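Local coordinates for cGAS/DncV-like nucleotidyltransferase in E. coli homolog (Rhodothermus marinus SG0.5JP17-172, PDB 6E0K), which uses magnesium to make 3',3'-cUAMP, a second messenger of bacterial antiphage defence, from UTP and ATP, at residues S69-N74 with F83-S88; R137-N142 with D147-G152; T230-F235 with D281-W286. All coordinates share one frame; numbering follows the deposited sequence.

Interaction 1 of 3, residues S69-N74 with F83-S88; sequences SVFMNN and FGFVKS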
loop_
_atom_site.group_PDB
_atom_site.type_symbol
_atom_site.label_atom_id
_atom_site.label_comp_id
_atom_site.label_asym_id
_atom_site.label_seq_id
_atom_site.Cartn_x
_atom_site.Cartn_y
_atom_site.Cartn_z
ATOM N N SER A 69 -15.924 12.182 11.065
ATOM C CA SER A 69 -16.646 13.212 11.800
ATOM C C SER A 69 -15.758 13.906 12.815
ATOM O O SER A 69 -16.096 14.992 13.295
ATOM C CB SER A 69 -17.856 12.593 12.491
ATOM O OG SER A 69 -17.430 11.588 13.398
ATOM N N VAL A 70 -14.638 13.293 13.164
ATOM C CA VAL A 70 -13.645 13.882 14.044
ATOM C C VAL A 70 -12.292 13.551 13.438
ATOM O O VAL A 70 -12.181 12.711 12.541
ATOM C CB VAL A 70 -13.754 13.348 15.481
ATOM C CG1 VAL A 70 -15.145 13.643 16.054
ATOM C CG2 VAL A 70 -13.486 11.868 15.511
ATOM N N PHE A 71 -11.256 14.229 13.926
ATOM C CA PHE A 71 -9.924 14.011 13.383
ATOM C C PHE A 71 -8.870 14.139 14.467
ATOM O O PHE A 71 -8.939 15.023 15.324
ATOM C CB PHE A 71 -9.598 14.975 12.235
ATOM C CG PHE A 71 -9.829 16.409 12.562
ATOM C CD1 PHE A 71 -8.809 17.200 13.073
ATOM C CD2 PHE A 71 -11.085 16.973 12.365
ATOM C CE1 PHE A 71 -9.040 18.528 13.387
ATOM C CE2 PHE A 71 -11.316 18.301 12.679
ATOM C CZ PHE A 71 -10.292 19.079 13.188
ATOM N N MET A 72 -7.884 13.256 14.407
ATOM C CA MET A 72 -6.662 13.434 15.164
ATOM C C MET A 72 -5.723 14.316 14.348
ATOM O O MET A 72 -5.949 14.567 13.163
ATOM C CB MET A 72 -6.099 12.058 15.524
ATOM C CG MET A 72 -7.209 11.236 16.240
ATOM S SD MET A 72 -6.694 9.656 16.915
ATOM C CE MET A 72 -5.187 10.128 17.759
ATOM N N ASN A 73 -4.690 14.840 14.989
ATOM C CA ASN A 73 -3.925 15.897 14.336
ATOM C C ASN A 73 -2.651 16.160 15.119
ATOM O O ASN A 73 -2.429 15.598 16.194
ATOM C CB ASN A 73 -4.756 17.171 14.235
ATOM C CG ASN A 73 -5.236 17.628 15.587
ATOM O OD1 ASN A 73 -4.459 18.173 16.355
ATOM N ND2 ASN A 73 -6.505 17.365 15.902
ATOM N N ASN A 74 -1.821 17.045 14.569
ATOM C CA ASN A 74 -0.576 17.474 15.191
ATOM C C ASN A 74 -0.644 18.901 15.719
ATOM O O ASN A 74 0.402 19.525 15.921
ATOM C CB ASN A 74 0.580 17.351 14.196
ATOM C CG ASN A 74 0.412 18.266 12.997
ATOM O OD1 ASN A 74 -0.699 18.678 12.660
ATOM N ND2 ASN A 74 1.524 18.605 12.358
ATOM N N PHE A 83 -8.507 27.834 15.652
ATOM C CA PHE A 83 -9.416 27.222 14.690
ATOM C C PHE A 83 -10.798 26.946 15.264
ATOM O O PHE A 83 -11.682 26.498 14.524
ATOM C CB PHE A 83 -8.825 25.907 14.165
ATOM C CG PHE A 83 -7.685 26.068 13.205
ATOM C CD1 PHE A 83 -7.660 27.097 12.280
ATOM C CD2 PHE A 83 -6.656 25.141 13.203
ATOM C CE1 PHE A 83 -6.608 27.216 11.381
ATOM C CE2 PHE A 83 -5.587 25.250 12.315
ATOM C CZ PHE A 83 -5.565 26.283 11.397
ATOM N N GLY A 84 -11.017 27.185 16.559
ATOM C CA GLY A 84 -12.321 26.903 17.135
ATOM C C GLY A 84 -12.616 25.431 17.347
ATOM O O GLY A 84 -13.781 25.048 17.422
ATOM N N PHE A 85 -11.585 24.604 17.500
ATOM C CA PHE A 85 -11.764 23.170 17.664
ATOM C C PHE A 85 -12.012 22.803 19.121
ATOM O O PHE A 85 -11.498 23.438 20.054
ATOM C CB PHE A 85 -10.528 22.408 17.156
ATOM C CG PHE A 85 -10.305 22.507 15.668
ATOM C CD1 PHE A 85 -11.315 22.917 14.815
ATOM C CD2 PHE A 85 -9.063 22.175 15.118
ATOM C CE1 PHE A 85 -11.099 22.989 13.431
ATOM C CE2 PHE A 85 -8.841 22.250 13.742
ATOM C CZ PHE A 85 -9.858 22.664 12.903
ATOM N N VAL A 86 -12.806 21.749 19.310
ATOM C CA VAL A 86 -13.076 21.185 20.627
ATOM C C VAL A 86 -12.732 19.705 20.593
ATOM O O VAL A 86 -12.577 19.100 19.532
ATOM C CB VAL A 86 -14.539 21.379 21.076
ATOM C CG1 VAL A 86 -14.939 22.840 21.007
ATOM C CG2 VAL A 86 -15.481 20.500 20.225
ATOM N N LYS A 87 -12.652 19.115 21.783
ATOM C CA LYS A 87 -12.332 17.702 21.917
ATOM C C LYS A 87 -13.526 16.834 21.521
ATOM O O LYS A 87 -14.651 17.077 21.965
ATOM C CB LYS A 87 -11.937 17.409 23.362
ATOM C CG LYS A 87 -11.585 15.969 23.650
ATOM C CD LYS A 87 -11.531 15.756 25.151
ATOM C CE LYS A 87 -11.816 14.311 25.504
ATOM N NZ LYS A 87 -11.767 14.105 26.971
ATOM N N SER A 88 -13.264 15.798 20.729
ATOM C CA SER A 88 -14.254 14.755 20.498
ATOM C C SER A 88 -14.364 13.886 21.735
ATOM O O SER A 88 -13.349 13.398 22.243
ATOM C CB SER A 88 -13.854 13.880 19.314
ATOM O OG SER A 88 -14.685 12.719 19.243
#
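Phe71 and Phe85 meet because their first torsions bring two rings together between strand 71-73 and the loop that passes it. The CG of Phe71 sits between its own backbone N and carbonyl carbon (chi1 52°), which lets the CZ end of the ring reach Phe85, while Phe85 holds its CG anti to the carbonyl carbon (chi1 -67°) and offers a face. The result is a T-shaped, edge-to-face pair with planes at 76° and centroids 5.0 Å apart. Phe71 CZ comes down 3.5 Å from Phe85 CE2, near the rim of that ring. The positively polarised C-H edge of one phenyl thus meets the pi cloud of the other, and Phe83 CB covers the opposite face of Phe85. One residue before Phe71, Val70 CG1 rests against Ser88 OG at 3.4 Å, a packing contact between a methyl of the beta-branched valine and a small side chain. The hydroxyl has its polar partner in Tyr90 O, so serine can accept the apolar neighbour without losing its bond.

Gly84, with positive phi, closes helix 77-82 in a Schellman motif and sends the chain into the loop of Phe85. Strand 71-73 pairs in parallel with strand 127-138, whose Arg137 makes a cation-pi contact with Phe71; the loop packs against Val70 and Phe71 at the protein surface before running on to helix 92-107.

Interaction 2 of 3, residues R137-N142 with D147-G152; sequences RKYPPN and DDYIEG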
loop_
_atom_site.group_PDB
_atom_site.type_symbol
_atom_site.label_atom_id
_atom_site.label_comp_id
_atom_site.label_asym_id
_atom_site.label_seq_id
_atom_site.Cartn_x
_atom_site.Cartn_y
_atom_site.Cartn_z
ATOM N N ARG A 137 -5.129 14.836 10.425
ATOM C CA ARG A 137 -4.776 16.059 9.716
ATOM C C ARG A 137 -3.385 16.495 10.146
ATOM O O ARG A 137 -3.162 16.809 11.322
ATOM C CB ARG A 137 -5.786 17.172 10.008
ATOM C CG ARG A 137 -7.191 16.866 9.504
ATOM C CD ARG A 137 -8.078 18.096 9.666
ATOM N NE ARG A 137 -9.471 17.816 9.324
ATOM C CZ ARG A 137 -10.438 18.726 9.359
ATOM N NH1 ARG A 137 -10.171 19.977 9.717
ATOM N NH2 ARG A 137 -11.682 18.378 9.035
ATOM N N LYS A 138 -2.464 16.553 9.187
ATOM C CA LYS A 138 -1.126 17.064 9.424
ATOM C C LYS A 138 -1.111 18.524 8.998
ATOM O O LYS A 138 -1.171 18.832 7.802
ATOM C CB LYS A 138 -0.087 16.246 8.661
ATOM C CG LYS A 138 1.329 16.753 8.887
ATOM C CD LYS A 138 2.364 15.782 8.331
ATOM C CE LYS A 138 2.165 15.531 6.846
ATOM N NZ LYS A 138 3.283 14.688 6.307
ATOM N N TYR A 139 -1.060 19.425 9.988
ATOM C CA TYR A 139 -1.083 20.858 9.773
ATOM C C TYR A 139 0.325 21.425 9.794
ATOM O O TYR A 139 1.206 20.902 10.486
ATOM C CB TYR A 139 -1.895 21.562 10.863
ATOM C CG TYR A 139 -3.400 21.487 10.711
ATOM C CD1 TYR A 139 -4.125 20.429 11.253
ATOM C CD2 TYR A 139 -4.099 22.514 10.086
ATOM C CE1 TYR A 139 -5.509 20.383 11.143
ATOM C CE2 TYR A 139 -5.481 22.465 9.957
ATOM C CZ TYR A 139 -6.176 21.406 10.505
ATOM O OH TYR A 139 -7.547 21.372 10.390
ATOM N N PRO A 140 0.528 22.526 9.080
ATOM C CA PRO A 140 1.811 23.222 9.113
ATOM C C PRO A 140 1.979 24.023 10.392
ATOM O O PRO A 140 0.999 24.299 11.102
ATOM C CB PRO A 140 1.727 24.148 7.892
ATOM C CG PRO A 140 0.283 24.426 7.757
ATOM C CD PRO A 140 -0.401 23.138 8.117
ATOM N N PRO A 141 3.206 24.430 10.702
ATOM C CA PRO A 141 3.459 25.227 11.912
ATOM C C PRO A 141 2.836 26.615 11.860
ATOM O O PRO A 141 2.513 27.152 10.797
ATOM C CB PRO A 141 4.989 25.333 11.952
ATOM C CG PRO A 141 5.469 24.136 11.184
ATOM C CD PRO A 141 4.435 23.847 10.131
ATOM N N ASN A 142 2.711 27.210 13.053
ATOM C CA ASN A 142 2.280 28.595 13.234
ATOM C C ASN A 142 0.827 28.803 12.818
ATOM O O ASN A 142 0.046 27.850 12.782
ATOM C CB ASN A 142 3.208 29.538 12.467
ATOM C CG ASN A 142 4.641 29.445 12.949
ATOM O OD1 ASN A 142 4.920 29.655 14.130
ATOM N ND2 ASN A 142 5.554 29.104 12.046
ATOM N N ASP A 147 -7.998 25.208 6.178
ATOM C CA ASP A 147 -8.026 24.224 5.099
ATOM C C ASP A 147 -6.636 23.812 4.629
ATOM O O ASP A 147 -6.526 22.985 3.718
ATOM C CB ASP A 147 -8.831 24.766 3.912
ATOM C CG ASP A 147 -10.329 24.710 4.151
ATOM O OD1 ASP A 147 -10.785 25.214 5.203
ATOM O OD2 ASP A 147 -11.050 24.166 3.284
ATOM N N ASP A 148 -5.580 24.358 5.226
ATOM C CA ASP A 148 -4.202 24.065 4.832
ATOM C C ASP A 148 -3.701 22.918 5.702
ATOM O O ASP A 148 -3.092 23.129 6.752
ATOM C CB ASP A 148 -3.346 25.321 4.982
ATOM C CG ASP A 148 -1.894 25.133 4.536
ATOM O OD1 ASP A 148 -1.517 24.041 4.067
ATOM O OD2 ASP A 148 -1.121 26.106 4.672
ATOM N N TYR A 149 -3.983 21.689 5.276
ATOM C CA TYR A 149 -3.483 20.510 5.963
ATOM C C TYR A 149 -3.418 19.369 4.965
ATOM O O TYR A 149 -4.049 19.411 3.905
ATOM C CB TYR A 149 -4.364 20.114 7.160
ATOM C CG TYR A 149 -5.794 19.780 6.796
ATOM C CD1 TYR A 149 -6.166 18.491 6.401
ATOM C CD2 TYR A 149 -6.778 20.750 6.868
ATOM C CE1 TYR A 149 -7.498 18.196 6.086
ATOM C CE2 TYR A 149 -8.097 20.466 6.552
ATOM C CZ TYR A 149 -8.448 19.198 6.164
ATOM O OH TYR A 149 -9.769 18.943 5.861
ATOM N N ILE A 150 -2.664 18.345 5.326
ATOM C CA ILE A 150 -2.561 17.120 4.544
ATOM C C ILE A 150 -3.326 16.036 5.284
ATOM O O ILE A 150 -3.124 15.832 6.488
ATOM C CB ILE A 150 -1.091 16.738 4.315
ATOM C CG1 ILE A 150 -0.403 17.837 3.505
ATOM C CG2 ILE A 150 -0.992 15.399 3.581
ATOM C CD1 ILE A 150 1.083 17.684 3.407
ATOM N N GLU A 151 -4.212 15.341 4.572
ATOM C CA GLU A 151 -5.104 14.378 5.199
ATOM C C GLU A 151 -4.527 12.977 5.092
ATOM O O GLU A 151 -4.153 12.533 3.995
ATOM C CB GLU A 151 -6.499 14.402 4.574
ATOM C CG GLU A 151 -7.487 13.548 5.358
ATOM C CD GLU A 151 -8.766 13.272 4.598
ATOM O OE1 GLU A 151 -9.445 14.244 4.215
ATOM O OE2 GLU A 151 -9.087 12.084 4.384
ATOM N N GLY A 152 -4.466 12.291 6.228
ATOM C CA GLY A 152 -4.190 10.876 6.313
ATOM C C GLY A 152 -5.198 10.217 7.232
ATOM O O GLY A 152 -6.340 10.657 7.356
#
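Lys138 N gives its hydrogen to Ile150 O at 2.9 Å, nearly straight at 174° and in the carbonyl plane, and Ile150 N answers with a bond to Lys138 O. These two bonds make Lys138 and Ile150 a hydrogen-bonded antiparallel pair at the loop end of the beta hairpin formed by strands 127-138 and 150-157, within the nucleotidyltransferase domain. The next pair, Arg137 with Glu151, is non-hydrogen-bonded.

Side chains alternate across the sheet. On one face Lys138 and Ile150 lie side by side, the aliphatic part of the lysine brushing the isoleucine, while Lys138 NZ finds its partner in Gln256. The other face carries the arginine, whose guanidinium lies flat over the rim of the Tyr149 ring, planes 1° apart, with the phenolic oxygen beneath its centre. Arg137 CG is anti to the carbonyl carbon and the chain is extended to NE, which lays CD over the middle of the ring, 3.6 Å from its centroid, as a CH-pi contact. Arginine suits the place because its methylenes cover the aromatic carbons while its planar end stacks and still bonds through its edge. Arg137 NE donates a hydrogen bond to Gln135 OE1, and Tyr139 OH accepts from Arg137 NH1 at 3.0 Å in the guanidinium plane, so the group has little freedom to rotate.

Tyr139 lies alongside Tyr149, the rings oblique at 44°. Tyr149 CB stands over the centre of the Tyr139 ring, so Tyr139 serves both as a polar group and as a packing surface, while Tyr149 gives its ring to the stacked arginine. Past Tyr139 and Tyr149 the chains part, and Pro140, whose nitrogen has no hydrogen to give, packs its ring against Asp148: Pro140 CD approaches Asp148 O to 3.0 Å.

Interaction 3 of 3, residues T230-F235 with D281-W286; sequences TFKDTF and DLWTGW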
loop_
_atom_site.group_PDB
_atom_site.type_symbol
_atom_site.label_atom_id
_atom_site.label_comp_id
_atom_site.label_asym_id
_atom_site.label_seq_id
_atom_site.Cartn_x
_atom_site.Cartn_y
_atom_site.Cartn_z
ATOM N N THR A 230 8.394 -0.949 -24.737
ATOM C CA THR A 230 8.189 -2.379 -24.589
ATOM C C THR A 230 8.489 -2.738 -23.149
ATOM O O THR A 230 9.116 -1.969 -22.417
ATOM C CB THR A 230 9.091 -3.210 -25.512
ATOM O OG1 THR A 230 10.464 -3.021 -25.143
ATOM C CG2 THR A 230 8.903 -2.823 -26.969
ATOM N N PHE A 231 8.076 -3.939 -22.746
ATOM C CA PHE A 231 8.425 -4.357 -21.397
ATOM C C PHE A 231 9.916 -4.631 -21.266
ATOM O O PHE A 231 10.481 -4.401 -20.198
ATOM C CB PHE A 231 7.579 -5.559 -20.977
ATOM C CG PHE A 231 6.171 -5.180 -20.641
ATOM C CD1 PHE A 231 5.896 -4.518 -19.454
ATOM C CD2 PHE A 231 5.136 -5.437 -21.519
ATOM C CE1 PHE A 231 4.604 -4.135 -19.130
ATOM C CE2 PHE A 231 3.837 -5.048 -21.209
ATOM C CZ PHE A 231 3.568 -4.404 -20.017
ATOM N N LYS A 232 10.572 -5.095 -22.333
ATOM C CA LYS A 232 12.017 -5.315 -22.267
ATOM C C LYS A 232 12.755 -3.998 -22.057
ATOM O O LYS A 232 13.659 -3.903 -21.218
ATOM C CB LYS A 232 12.515 -6.008 -23.537
ATOM C CG LYS A 232 12.155 -7.478 -23.606
ATOM C CD LYS A 232 12.606 -8.108 -24.914
ATOM C CE LYS A 232 14.004 -8.675 -24.819
ATOM N NZ LYS A 232 14.257 -9.508 -26.022
ATOM N N ASP A 233 12.383 -2.968 -22.819
ATOM C CA ASP A 233 13.030 -1.670 -22.659
ATOM C C ASP A 233 12.720 -1.072 -21.297
ATOM O O ASP A 233 13.580 -0.426 -20.689
ATOM C CB ASP A 233 12.598 -0.716 -23.773
ATOM C CG ASP A 233 13.093 -1.162 -25.138
ATOM O OD1 ASP A 233 14.204 -1.722 -25.205
ATOM O OD2 ASP A 233 12.369 -0.964 -26.132
ATOM N N THR A 234 11.494 -1.273 -20.804
ATOM C CA THR A 234 11.137 -0.752 -19.492
ATOM C C THR A 234 11.897 -1.483 -18.397
ATOM O O THR A 234 12.456 -0.850 -17.493
ATOM C CB THR A 234 9.629 -0.861 -19.270
ATOM O OG1 THR A 234 8.949 -0.038 -20.225
ATOM C CG2 THR A 234 9.272 -0.397 -17.866
ATOM N N PHE A 235 11.948 -2.819 -18.474
ATOM C CA PHE A 235 12.674 -3.588 -17.466
ATOM C C PHE A 235 14.098 -3.061 -17.325
ATOM O O PHE A 235 14.545 -2.733 -16.224
ATOM C CB PHE A 235 12.671 -5.080 -17.843
ATOM C CG PHE A 235 13.223 -6.006 -16.768
ATOM C CD1 PHE A 235 14.585 -6.046 -16.495
ATOM C CD2 PHE A 235 12.381 -6.861 -16.070
ATOM C CE1 PHE A 235 15.100 -6.900 -15.524
ATOM C CE2 PHE A 235 12.892 -7.728 -15.092
ATOM C CZ PHE A 235 14.252 -7.738 -14.825
ATOM N N ASP A 281 20.474 -10.551 -12.366
ATOM C CA ASP A 281 20.798 -11.961 -12.581
ATOM C C ASP A 281 19.706 -12.659 -13.372
ATOM O O ASP A 281 19.997 -13.499 -14.230
ATOM C CB ASP A 281 20.984 -12.689 -11.247
ATOM C CG ASP A 281 22.253 -12.318 -10.528
ATOM O OD1 ASP A 281 23.176 -11.757 -11.154
ATOM O OD2 ASP A 281 22.322 -12.623 -9.316
ATOM N N LEU A 282 18.440 -12.354 -13.069
ATOM C CA LEU A 282 17.326 -12.925 -13.822
ATOM C C LEU A 282 17.449 -12.590 -15.300
ATOM O O LEU A 282 17.322 -13.463 -16.173
ATOM C CB LEU A 282 16.009 -12.385 -13.255
ATOM C CG LEU A 282 14.732 -12.699 -14.014
ATOM C CD1 LEU A 282 14.436 -14.195 -13.913
ATOM C CD2 LEU A 282 13.598 -11.880 -13.401
ATOM N N TRP A 283 17.740 -11.326 -15.591
ATOM C CA TRP A 283 17.856 -10.852 -16.964
ATOM C C TRP A 283 19.034 -11.504 -17.679
ATOM O O TRP A 283 18.873 -12.073 -18.766
ATOM C CB TRP A 283 18.015 -9.330 -16.961
ATOM C CG TRP A 283 18.006 -8.753 -18.331
ATOM C CD1 TRP A 283 19.090 -8.472 -19.119
ATOM C CD2 TRP A 283 16.850 -8.421 -19.102
ATOM N NE1 TRP A 283 18.672 -7.955 -20.326
ATOM C CE2 TRP A 283 17.301 -7.927 -20.343
ATOM C CE3 TRP A 283 15.471 -8.478 -18.855
ATOM C CZ2 TRP A 283 16.424 -7.502 -21.338
ATOM C CZ3 TRP A 283 14.604 -8.052 -19.845
ATOM C CH2 TRP A 283 15.085 -7.571 -21.066
ATOM N N THR A 284 20.232 -11.419 -17.088
ATOM C CA THR A 284 21.426 -11.912 -17.775
ATOM C C THR A 284 21.433 -13.434 -17.870
ATOM O O THR A 284 21.981 -13.992 -18.828
ATOM C CB THR A 284 22.696 -11.420 -17.069
ATOM O OG1 THR A 284 22.738 -11.923 -15.732
ATOM C CG2 THR A 284 22.754 -9.902 -17.028
ATOM N N GLY A 285 20.826 -14.118 -16.899
ATOM C CA GLY A 285 20.825 -15.575 -16.907
ATOM C C GLY A 285 19.840 -16.196 -17.869
ATOM O O GLY A 285 20.004 -17.366 -18.233
ATOM N N TRP A 286 18.830 -15.441 -18.299
ATOM C CA TRP A 286 17.789 -16.009 -19.139
ATOM C C TRP A 286 18.334 -16.257 -20.540
ATOM O O TRP A 286 18.888 -15.356 -21.181
ATOM C CB TRP A 286 16.580 -15.075 -19.189
ATOM C CG TRP A 286 15.292 -15.798 -19.500
ATOM C CD1 TRP A 286 14.926 -16.341 -20.699
ATOM C CD2 TRP A 286 14.211 -16.053 -18.594
ATOM N NE1 TRP A 286 13.673 -16.918 -20.593
ATOM C CE2 TRP A 286 13.216 -16.749 -19.312
ATOM C CE3 TRP A 286 13.989 -15.753 -17.245
ATOM C CZ2 TRP A 286 12.017 -17.158 -18.724
ATOM C CZ3 TRP A 286 12.799 -16.166 -16.656
ATOM C CH2 TRP A 286 11.826 -16.857 -17.398
#
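Two helices of the largely helical part of the enzyme, 231-244 and 269-285, meet here through long side chains: the axes of their short segments stay 12.7 Å apart at an angle of 131°, so bulky residues must bridge the distance. Trp283 and Phe235 do so. Each has its CG anti to the backbone N, which stretches the ring out from its helix, and the two slide past each other from opposite directions. Their planes are near parallel, 24° apart, but displaced, so overlap is slight. Trp283 CE3 lies over one face of Phe235, near the rim, and is 3.5 Å from Phe235 CD1. At the edge of the indole, Trp283 CH2 is 3.9 Å from Lys232 CG; the lysine's methylenes pack against the aromatic rim. Leu282 CD2 touches Phe235 CZ more loosely.

The first turn of helix 231-244 is capped by Thr230, whose OG1 accepts from Asp233 N at 3.0 Å. Glu5 of helix 5-11 takes the backbone N-H groups of Phe231 and Lys232. Leu8 of that helix packs on both Lys232 and Trp283, while helix 186-202 supplies Phe193 and Met192 against Phe235 and Ala196 against Leu282.

Overall arrangement
Interactions 1 and 2 both reach one sheet. Strand 71-73 pairs with strand 127-138, and the two contacts touch where Met72 O meets Arg137 N and Asn74 OD1 meets Tyr139 N, both probable hydrogen bonds. They lie at the surface, but interaction 1 is held by an aromatic pair and a valine-serine packing contact, whereas interaction 2 adds backbone pairing and a stacked guanidinium. Arg137 of interaction 2 also makes a cation-pi contact with Phe71 of interaction 1. Interaction 3 is about 51 Å from interaction 1 and 43 Å from interaction 2, centre to centre, across the chain. It joins helices instead of strands, is partly buried, and relies on large rings and aliphatic chains.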